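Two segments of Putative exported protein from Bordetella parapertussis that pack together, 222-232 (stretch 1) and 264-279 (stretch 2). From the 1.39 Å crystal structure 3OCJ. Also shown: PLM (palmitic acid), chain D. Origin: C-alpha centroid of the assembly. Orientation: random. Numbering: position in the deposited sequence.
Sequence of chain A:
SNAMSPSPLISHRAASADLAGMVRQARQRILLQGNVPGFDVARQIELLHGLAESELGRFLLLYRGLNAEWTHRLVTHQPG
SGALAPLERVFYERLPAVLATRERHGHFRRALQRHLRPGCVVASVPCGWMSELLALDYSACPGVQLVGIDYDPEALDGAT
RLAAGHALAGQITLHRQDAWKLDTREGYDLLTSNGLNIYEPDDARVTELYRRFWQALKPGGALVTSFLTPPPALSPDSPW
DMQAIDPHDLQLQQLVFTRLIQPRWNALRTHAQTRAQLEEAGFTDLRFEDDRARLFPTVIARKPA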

ATOM      1  N   ALA A 222      16.089   2.644 -11.913  1.00 12.45           N
ATOM      2  CA  ALA A 222      15.673   1.673 -10.912  1.00 13.57           C
ATOM      3  C   ALA A 222      14.208   1.798 -10.553  1.00 12.94           C
ATOM      4  O   ALA A 222      13.637   2.894 -10.583  1.00 14.29           O
ATOM      5  N   LEU A 223      13.630   0.649 -10.212  1.00 11.87           N
ATOM      6  CA  LEU A 223      12.269   0.536  -9.702  1.00 11.93           C
ATOM      7  C   LEU A 223      12.319   0.212  -8.219  1.00 12.16           C
ATOM      8  O   LEU A 223      13.069  -0.667  -7.804  1.00 13.64           O
ATOM      9  N   VAL A 224      11.512   0.908  -7.425  1.00 11.21           N
ATOM     10  CA  VAL A 224      11.317   0.568  -6.023  1.00 11.61           C
ATOM     11  C   VAL A 224       9.859   0.182  -5.851  1.00 11.00           C
ATOM     12  O   VAL A 224       8.962   1.006  -6.026  1.00 11.37           O
ATOM     13  N   THR A 225       9.596  -1.081  -5.545  1.00  9.76           N
ATOM     14  CA  THR A 225       8.219  -1.492  -5.324  1.00 10.45           C
ATOM     15  C   THR A 225       8.135  -2.446  -4.131  1.00 10.08           C
ATOM     16  O   THR A 225       9.081  -2.536  -3.339  1.00 10.28           O
ATOM     17  N   SER A 226       7.005  -3.121  -3.984  1.00 10.08           N
ATOM     18  CA  SER A 226       6.722  -3.880  -2.778  1.00 10.39           C
ATOM     19  C   SER A 226       5.716  -4.966  -3.090  1.00 10.99           C
ATOM     20  O   SER A 226       5.080  -4.959  -4.140  1.00 10.77           O
ATOM     21  N   PHE A 227       5.560  -5.909  -2.176  1.00  9.07           N
ATOM     22  CA  PHE A 227       4.541  -6.933  -2.343  1.00  9.31           C
ATOM     23  C   PHE A 227       4.214  -7.546  -0.999  1.00  9.27           C
ATOM     24  O   PHE A 227       5.096  -7.680  -0.149  1.00  9.16           O
ATOM     25  N   LEU A 228       2.942  -7.893  -0.786  1.00  9.37           N
ATOM     26  CA  LEU A 228       2.548  -8.679   0.375  1.00  9.64           C
ATOM     27  C   LEU A 228       2.801 -10.158   0.124  1.00  9.12           C
ATOM     28  O   LEU A 228       2.532 -10.670  -0.972  1.00 10.27           O
ATOM     29  N   THR A 229       3.335 -10.842   1.139  1.00 10.28           N
ATOM     30  CA  THR A 229       3.707 -12.257   1.031  1.00 10.38           C
ATOM     31  C   THR A 229       2.648 -13.170   1.645  1.00  9.70           C
ATOM     32  O   THR A 229       1.883 -12.749   2.528  1.00 10.40           O
ATOM     33  N   PRO A 230       2.593 -14.427   1.189  1.00 10.30           N
ATOM     34  CA  PRO A 230       1.612 -15.385   1.722  1.00 11.11           C
ATOM     35  C   PRO A 230       2.047 -15.910   3.082  1.00 11.47           C
ATOM     36  O   PRO A 230       3.242 -16.118   3.294  1.00 12.15           O
ATOM     37  N   PRO A 231       1.085 -16.147   3.986  1.00 12.29           N
ATOM     38  CA  PRO A 231       1.408 -16.737   5.289  1.00 13.41           C
ATOM     39  C   PRO A 231       1.658 -18.237   5.161  1.00 15.55           C
ATOM     40  O   PRO A 231       1.409 -18.830   4.101  1.00 13.66           O
ATOM     41  N   PRO A 232       2.161 -18.855   6.232  1.00 14.91           N
ATOM     42  CA  PRO A 232       2.493 -20.280   6.162  1.00 15.86           C
ATOM     43  C   PRO A 232       1.307 -21.179   5.791  1.00 16.82           C
ATOM     44  O   PRO A 232       1.524 -22.152   5.078  1.00 16.98           O
ATOM     45  N   ARG A 264      -9.450  -6.400  -0.359  1.00 12.60           N
ATOM     46  CA  ARG A 264      -9.154  -6.754  -1.741  1.00 12.76           C
ATOM     47  C   ARG A 264      -7.661  -6.913  -2.018  1.00 15.74           C
ATOM     48  O   ARG A 264      -7.291  -7.283  -3.135  1.00 14.96           O
ATOM     49  N   TRP A 265      -6.807  -6.610  -1.034  1.00 12.89           N
ATOM     50  CA  TRP A 265      -5.352  -6.634  -1.231  1.00 13.51           C
ATOM     51  C   TRP A 265      -4.740  -8.009  -1.011  1.00 16.98           C
ATOM     52  O   TRP A 265      -3.631  -8.121  -0.477  1.00 19.75           O
ATOM     53  N   ASN A 266      -5.445  -9.048  -1.437  1.00 15.10           N
ATOM     54  CA  ASN A 266      -5.047 -10.412  -1.105  1.00 17.14           C
ATOM     55  C   ASN A 266      -4.377 -11.201  -2.232  1.00 12.56           C
ATOM     56  O   ASN A 266      -4.446 -12.435  -2.255  1.00 16.16           O
ATOM     57  N   ALA A 267      -3.740 -10.489  -3.158  1.00 11.79           N
ATOM     58  CA  ALA A 267      -2.915 -11.150  -4.158  1.00 11.34           C
ATOM     59  C   ALA A 267      -1.520 -11.259  -3.565  1.00 12.38           C
ATOM     60  O   ALA A 267      -0.696 -10.363  -3.732  1.00 12.91           O
ATOM     61  N   LEU A 268      -1.276 -12.356  -2.866  1.00 10.44           N
ATOM     62  CA  LEU A 268      -0.055 -12.535  -2.076  1.00 10.87           C
ATOM     63  C   LEU A 268       0.952 -13.327  -2.890  1.00 12.05           C
ATOM     64  O   LEU A 268       0.589 -14.295  -3.559  1.00 13.21           O
ATOM     65  N   ARG A 269       2.222 -12.921  -2.829  1.00 10.77           N
ATOM     66  CA  ARG A 269       3.259 -13.510  -3.667  1.00 10.53           C
ATOM     67  C   ARG A 269       4.556 -13.634  -2.889  1.00 10.09           C
ATOM     68  O   ARG A 269       4.844 -12.826  -1.996  1.00 10.91           O
ATOM     69  N   THR A 270       5.327 -14.669  -3.210  1.00 10.22           N
ATOM     70  CA  THR A 270       6.609 -14.875  -2.551  1.00 10.43           C
ATOM     71  C   THR A 270       7.710 -14.021  -3.201  1.00 11.17           C
ATOM     72  O   THR A 270       7.521 -13.428  -4.277  1.00 11.66           O
ATOM     73  N   HIS A 271       8.871 -13.987  -2.548  1.00 10.22           N
ATOM     74  CA  HIS A 271      10.053 -13.346  -3.103  1.00 11.13           C
ATOM     75  C   HIS A 271      10.414 -13.984  -4.443  1.00 10.54           C
ATOM     76  O   HIS A 271      10.701 -13.289  -5.407  1.00 11.68           O
ATOM     77  N   ALA A 272      10.391 -15.312  -4.493  1.00 11.29           N
ATOM     78  CA  ALA A 272      10.744 -16.009  -5.724  1.00 10.75           C
ATOM     79  C   ALA A 272       9.765 -15.702  -6.852  1.00 11.44           C
ATOM     80  O   ALA A 272      10.174 -15.522  -7.999  1.00 13.24           O
ATOM     81  N   GLN A 273       8.473 -15.637  -6.534  1.00 10.74           N
ATOM     82  CA  GLN A 273       7.483 -15.308  -7.559  1.00 11.65           C
ATOM     83  C   GLN A 273       7.723 -13.892  -8.080  1.00 13.95           C
ATOM     84  O   GLN A 273       7.716 -13.656  -9.285  1.00 12.24           O
ATOM     85  N   THR A 274       7.935 -12.951  -7.162  1.00 10.90           N
ATOM     86  CA  THR A 274       8.176 -11.567  -7.544  1.00  9.85           C
ATOM     87  C   THR A 274       9.459 -11.454  -8.371  1.00 11.33           C
ATOM     88  O   THR A 274       9.494 -10.731  -9.373  1.00 12.26           O
ATOM     89  N   ARG A 275      10.511 -12.163  -7.957  1.00 11.17           N
ATOM     90  CA  ARG A 275      11.740 -12.180  -8.733  1.00 11.23           C
ATOM     91  C   ARG A 275      11.507 -12.661 -10.165  1.00 11.96           C
ATOM     92  O   ARG A 275      11.994 -12.055 -11.112  1.00 12.83           O
ATOM     93  N   ALA A 276      10.766 -13.757 -10.305  1.00 12.61           N
ATOM     94  CA  ALA A 276      10.455 -14.284 -11.634  1.00 13.03           C
ATOM     95  C   ALA A 276       9.726 -13.256 -12.498  1.00 12.31           C
ATOM     96  O   ALA A 276      10.045 -13.087 -13.682  1.00 15.05           O
ATOM     97  N   GLN A 277       8.753 -12.563 -11.915  1.00 11.33           N
ATOM     98  CA  GLN A 277       8.019 -11.553 -12.677  1.00 11.87           C
ATOM     99  C   GLN A 277       8.936 -10.403 -13.093  1.00 12.86           C
ATOM    100  O   GLN A 277       8.902  -9.947 -14.233  1.00 13.28           O
ATOM    101  N   LEU A 278       9.753  -9.930 -12.156  1.00 11.06           N
ATOM    102  CA  LEU A 278      10.604  -8.783 -12.449  1.00 11.03           C
ATOM    103  C   LEU A 278      11.671  -9.131 -13.487  1.00 12.57           C
ATOM    104  O   LEU A 278      11.997  -8.306 -14.350  1.00 12.97           O
ATOM    105  N   GLU A 279      12.231 -10.337 -13.388  1.00 11.77           N
ATOM    106  CA  GLU A 279      13.230 -10.779 -14.361  1.00 14.00           C
ATOM    107  C   GLU A 279      12.614 -10.936 -15.752  1.00 14.79           C
ATOM    108  O   GLU A 279      13.224 -10.542 -16.750  1.00 15.05           O
TER

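Phe-227 has the largest area covered by the other stretch. It points toward stretch 2 with chi1 p, and its flat ring suits a site lined by both side chains and backbone. Thr-274, pointing toward it in the m rotamer, sets its CB 4.0 Å from the Phe-227 ring centroid, almost on the ring normal, a CH-pi contact. The ring's edge meets the face of His-271 (m), with planes at 85° and Phe-227 CZ 3.9 Å from His-271 CD2.

Aliphatic packing extends the contact. Leu-228 (m, t) leaves its backbone sideways, but its length brings CD1 within 3.8 Å of Trp-265 CD1, while its CB lies 3.6 Å from Leu-268 CD2. Palmitic acid covers one face of the Trp-265 indole, with PLM C4 3.5 Å from Trp-265 CD2. Leu-268 (m, t) points toward stretch 1 and also meets the compact, rigid rings of Pro-230 and Pro-231; its CD1 is 3.8 Å from Pro-231 CD. Leu-223 (t, p) and Leu-278 (m, t) both point toward the opposing stretch, and their CD2 atoms meet at 3.8 Å.

Direct polar links between the stretches come down to one backbone hydrogen bond, Arg-269 N to Leu-228 O (2.9 Å); the CA-to-CB bond of Arg-269 points away from stretch 1, and its guanidinium is hydrogen-bonded elsewhere in the structure. Water 1 donates to Leu-228 O (2.8 Å) and Ala-267 O (2.7 Å), bridging the stretches. Within stretch 2, Thr-270 OG1 (p) caps the helix, accepting from Gln-273 N at 3.0 Å.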

ATOM      1  CB  ALA A 222      16.527   1.809  -9.640  1.00 16.36           C
ATOM      2  CB  LEU A 223      11.540  -0.598 -10.428  1.00 13.38           C
ATOM      3  CG  LEU A 223      10.185  -1.034  -9.863  1.00 12.17           C
ATOM      4  CD1 LEU A 223       9.121   0.057 -10.037  1.00 14.41           C
ATOM      5  CD2 LEU A 223       9.756  -2.326 -10.546  1.00 15.98           C
ATOM      6  CB  VAL A 224      11.656   1.749  -5.099  1.00 12.94           C
ATOM      7  CG1 VAL A 224      11.377   1.401  -3.634  1.00 13.84           C
ATOM      8  CG2 VAL A 224      13.113   2.179  -5.292  1.00 12.10           C
ATOM      9  CB  THR A 225       7.557  -2.032  -6.625  1.00 10.65           C
ATOM     10  OG1 THR A 225       6.140  -2.171  -6.446  1.00 10.21           O
ATOM     11  CG2 THR A 225       8.161  -3.347  -7.089  1.00 12.31           C
ATOM     12  CB  SER A 226       6.120  -2.978  -1.718  1.00  9.47           C
ATOM     13  OG  SER A 226       4.890  -2.448  -2.211  1.00 11.33           O
ATOM     14  CB  PHE A 227       5.015  -8.018  -3.334  1.00  9.31           C
ATOM     15  CG  PHE A 227       6.346  -8.635  -2.977  1.00  9.20           C
ATOM     16  CD1 PHE A 227       6.411  -9.900  -2.430  1.00 10.34           C
ATOM     17  CD2 PHE A 227       7.522  -7.928  -3.194  1.00  9.49           C
ATOM     18  CE1 PHE A 227       7.638 -10.466  -2.118  1.00 10.64           C
ATOM     19  CE2 PHE A 227       8.750  -8.484  -2.872  1.00  9.87           C
ATOM     20  CZ  PHE A 227       8.804  -9.747  -2.325  1.00 11.17           C
ATOM     21  CB  LEU A 228       1.070  -8.466   0.684  1.00  9.70           C
ATOM     22  CG  LEU A 228       0.694  -7.110   1.269  1.00  9.67           C
ATOM     23  CD1 LEU A 228      -0.827  -6.905   1.177  1.00 13.70           C
ATOM     24  CD2 LEU A 228       1.147  -6.995   2.716  1.00 10.98           C
ATOM     25  CB  THR A 229       5.005 -12.496   1.792  1.00  9.66           C
ATOM     26  OG1 THR A 229       4.794 -12.016   3.126  1.00 10.63           O
ATOM     27  CG2 THR A 229       6.159 -11.728   1.139  1.00 11.40           C
ATOM     28  CB  PRO A 230       1.644 -16.512   0.687  1.00 12.91           C
ATOM     29  CG  PRO A 230       3.080 -16.490   0.194  1.00 10.84           C
ATOM     30  CD  PRO A 230       3.368 -15.004   0.076  1.00  9.65           C
ATOM     31  CB  PRO A 231       0.134 -16.493   6.097  1.00 16.51           C
ATOM     32  CG  PRO A 231      -0.956 -16.550   5.051  1.00 16.79           C
ATOM     33  CD  PRO A 231      -0.353 -15.858   3.841  1.00 13.55           C
ATOM     34  CB  PRO A 232       3.012 -20.585   7.571  1.00 16.96           C
ATOM     35  CG  PRO A 232       3.578 -19.278   8.036  1.00 17.86           C
ATOM     36  CD  PRO A 232       2.639 -18.233   7.481  1.00 15.81           C
ATOM     37  CB  ARG A 264      -9.632  -5.638  -2.678  1.00 17.38           C
ATOM     38  CG  ARG A 264     -11.074  -5.230  -2.582  1.00 19.71           C
ATOM     39  CD  ARG A 264     -11.241  -3.849  -3.230  1.00 23.98           C
ATOM     40  NE  ARG A 264     -12.640  -3.463  -3.288  1.00 25.59           N
ATOM     41  CZ  ARG A 264     -13.471  -3.851  -4.250  1.00 25.08           C
ATOM     42  NH1 ARG A 264     -13.027  -4.623  -5.233  1.00 25.89           N
ATOM     43  NH2 ARG A 264     -14.741  -3.473  -4.226  1.00 26.16           N
ATOM     44  CB  TRP A 265      -4.674  -5.606  -0.318  1.00 15.03           C
ATOM     45  CG  TRP A 265      -4.935  -5.760   1.169  1.00 13.13           C
ATOM     46  CD1 TRP A 265      -4.538  -6.793   1.970  1.00 13.01           C
ATOM     47  CD2 TRP A 265      -5.611  -4.828   2.022  1.00 13.38           C
ATOM     48  NE1 TRP A 265      -4.931  -6.563   3.279  1.00 15.24           N
ATOM     49  CE2 TRP A 265      -5.581  -5.357   3.335  1.00 12.37           C
ATOM     50  CE3 TRP A 265      -6.212  -3.580   1.811  1.00 13.03           C
ATOM     51  CZ2 TRP A 265      -6.166  -4.698   4.422  1.00 13.66           C
ATOM     52  CZ3 TRP A 265      -6.793  -2.923   2.898  1.00 14.03           C
ATOM     53  CH2 TRP A 265      -6.758  -3.487   4.186  1.00 16.32           C
ATOM     54  CB  ASN A 266      -6.246 -11.185  -0.552  1.00 26.75           C
ATOM     55  CG  ASN A 266      -7.335 -11.390  -1.584  1.00 23.51           C
ATOM     56  OD1 ASN A 266      -7.374 -10.724  -2.625  1.00 25.81           O
ATOM     57  ND2 ASN A 266      -8.239 -12.327  -1.299  1.00 37.72           N
ATOM     58  CB  ALA A 267      -2.892 -10.370  -5.461  1.00 12.46           C
ATOM     59  CB  LEU A 268      -0.382 -13.248  -0.757  1.00 11.53           C
ATOM     60  CG  LEU A 268      -1.553 -12.642   0.038  1.00 11.63           C
ATOM     61  CD1 LEU A 268      -1.830 -13.431   1.322  1.00 13.69           C
ATOM     62  CD2 LEU A 268      -1.288 -11.172   0.356  1.00 14.72           C
ATOM     63  CB  ARG A 269       3.494 -12.647  -4.912  1.00 10.97           C
ATOM     64  CG  ARG A 269       2.324 -12.691  -5.895  1.00 11.61           C
ATOM     65  CD  ARG A 269       2.620 -11.980  -7.230  1.00 12.19           C
ATOM     66  NE  ARG A 269       1.454 -12.171  -8.103  1.00 12.09           N
ATOM     67  CZ  ARG A 269       0.396 -11.364  -8.141  1.00 12.88           C
ATOM     68  NH1 ARG A 269       0.378 -10.228  -7.448  1.00 11.85           N
ATOM     69  NH2 ARG A 269      -0.630 -11.697  -8.922  1.00 13.12           N
ATOM     70  CB  THR A 270       7.038 -16.335  -2.651  1.00 11.90           C
ATOM     71  OG1 THR A 270       7.217 -16.666  -4.031  1.00 11.77           O
ATOM     72  CG2 THR A 270       5.995 -17.268  -2.025  1.00 11.50           C
ATOM     73  CB  HIS A 271      11.252 -13.505  -2.153  1.00  9.81           C
ATOM     74  CG  HIS A 271      11.165 -12.685  -0.898  1.00 11.11           C
ATOM     75  ND1 HIS A 271      10.404 -13.052   0.188  1.00 12.45           N
ATOM     76  CD2 HIS A 271      11.791 -11.536  -0.553  1.00  9.82           C
ATOM     77  CE1 HIS A 271      10.555 -12.151   1.149  1.00 11.24           C
ATOM     78  NE2 HIS A 271      11.388 -11.217   0.720  1.00  9.51           N
ATOM     79  CB  ALA A 272      10.832 -17.522  -5.480  1.00 12.45           C
ATOM     80  CB  GLN A 273       6.060 -15.446  -7.025  1.00 12.28           C
ATOM     81  CG  GLN A 273       5.628 -16.895  -6.817  1.00 13.55           C
ATOM     82  CD  GLN A 273       4.251 -17.003  -6.206  1.00 16.58           C
ATOM     83  OE1 GLN A 273       3.929 -16.318  -5.240  1.00 13.85           O
ATOM     84  NE2 GLN A 273       3.424 -17.876  -6.770  1.00 23.58           N
ATOM     85  CB  THR A 274       8.214 -10.672  -6.293  1.00 10.65           C
ATOM     86  OG1 THR A 274       6.905 -10.675  -5.706  1.00 11.63           O
ATOM     87  CG2 THR A 274       8.612  -9.237  -6.648  1.00 11.79           C
ATOM     88  CB  ARG A 275      12.792 -13.065  -8.065  1.00 12.15           C
ATOM     89  CG  ARG A 275      13.983 -13.344  -8.971  1.00 12.79           C
ATOM     90  CD  ARG A 275      15.066 -14.154  -8.262  1.00 14.78           C
ATOM     91  NE  ARG A 275      15.677 -13.408  -7.166  1.00 18.04           N
ATOM     92  CZ  ARG A 275      16.636 -12.498  -7.331  1.00 13.68           C
ATOM     93  NH1 ARG A 275      17.094 -12.220  -8.546  1.00 20.46           N
ATOM     94  NH2 ARG A 275      17.143 -11.862  -6.284  1.00 23.08           N
ATOM     95  CB  ALA A 276       9.640 -15.578 -11.514  1.00 13.89           C
ATOM     96  CB  GLN A 277       6.854 -11.019 -11.852  1.00 11.87           C
ATOM     97  CG  GLN A 277       5.796 -12.061 -11.509  1.00 12.63           C
ATOM     98  CD  GLN A 277       4.778 -11.529 -10.544  1.00 13.03           C
ATOM     99  OE1 GLN A 277       5.118 -11.099  -9.445  1.00 13.34           O
ATOM    100  NE2 GLN A 277       3.508 -11.535 -10.953  1.00 13.33           N
ATOM    101  CB  LEU A 278      11.241  -8.234 -11.167  1.00 11.35           C
ATOM    102  CG  LEU A 278      10.288  -7.484 -10.228  1.00 10.40           C
ATOM    103  CD1 LEU A 278      10.949  -7.331  -8.863  1.00 12.64           C
ATOM    104  CD2 LEU A 278       9.913  -6.120 -10.801  1.00 11.69           C
ATOM    105  CB  GLU A 279      13.925 -12.056 -13.878  1.00 14.96           C
ATOM    106  CG  GLU A 279      14.867 -11.768 -12.708  1.00 14.42           C
ATOM    107  CD  GLU A 279      15.570 -12.990 -12.147  1.00 20.96           C
ATOM    108  OE1 GLU A 279      15.192 -14.128 -12.491  1.00 25.52           O
ATOM    109  OE2 GLU A 279      16.499 -12.789 -11.336  1.00 24.18           O
TER
HETATM  110  C1  PLM D 305      -2.554  -0.811   0.228  1.00 15.16           C
HETATM  111  O1  PLM D 305      -1.445  -0.252   0.348  1.00 21.49           O
HETATM  112  O2  PLM D 305      -3.382  -0.318  -0.568  1.00 16.26           O
HETATM  113  C2  PLM D 305      -2.927  -2.054   1.018  1.00 16.29           C
HETATM  114  C3  PLM D 305      -1.935  -2.389   2.133  1.00 16.90           C
HETATM  115  C4  PLM D 305      -2.562  -3.470   3.014  1.00 21.79           C
HETATM  116  C5  PLM D 305      -1.598  -4.070   4.029  1.00 25.39           C
HETATM  117  C6  PLM D 305      -1.165  -3.059   5.087  1.00 25.87           C
HETATM  118  C7  PLM D 305      -2.300  -2.155   5.551  1.00 25.00           C
HETATM  119  C8  PLM D 305      -3.396  -2.890   6.314  1.00 24.06           C
HETATM  120  C9  PLM D 305      -4.432  -1.859   6.749  1.00 22.44           C
HETATM  121  CA  PLM D 305      -5.324  -2.347   7.880  1.00 20.86           C
HETATM  122  CB  PLM D 305      -5.891  -1.146   8.630  1.00 23.61           C
HETATM  123  CC  PLM D 305      -7.111  -1.510   9.459  1.00 21.98           C
HETATM  124  CD  PLM D 305      -7.667  -0.273  10.151  1.00 26.31           C
HETATM  125  CE  PLM D 305      -8.986  -0.618  10.836  1.00 26.17           C
HETATM  126  CF  PLM D 305      -9.808   0.627  11.130  1.00 26.56           C
HETATM  127  CG  PLM D 305      -9.091   1.593  12.059  1.00 26.38           C
HETATM  128  O   HOH W   1       1.816  -9.423  -3.350  1.00 11.89           O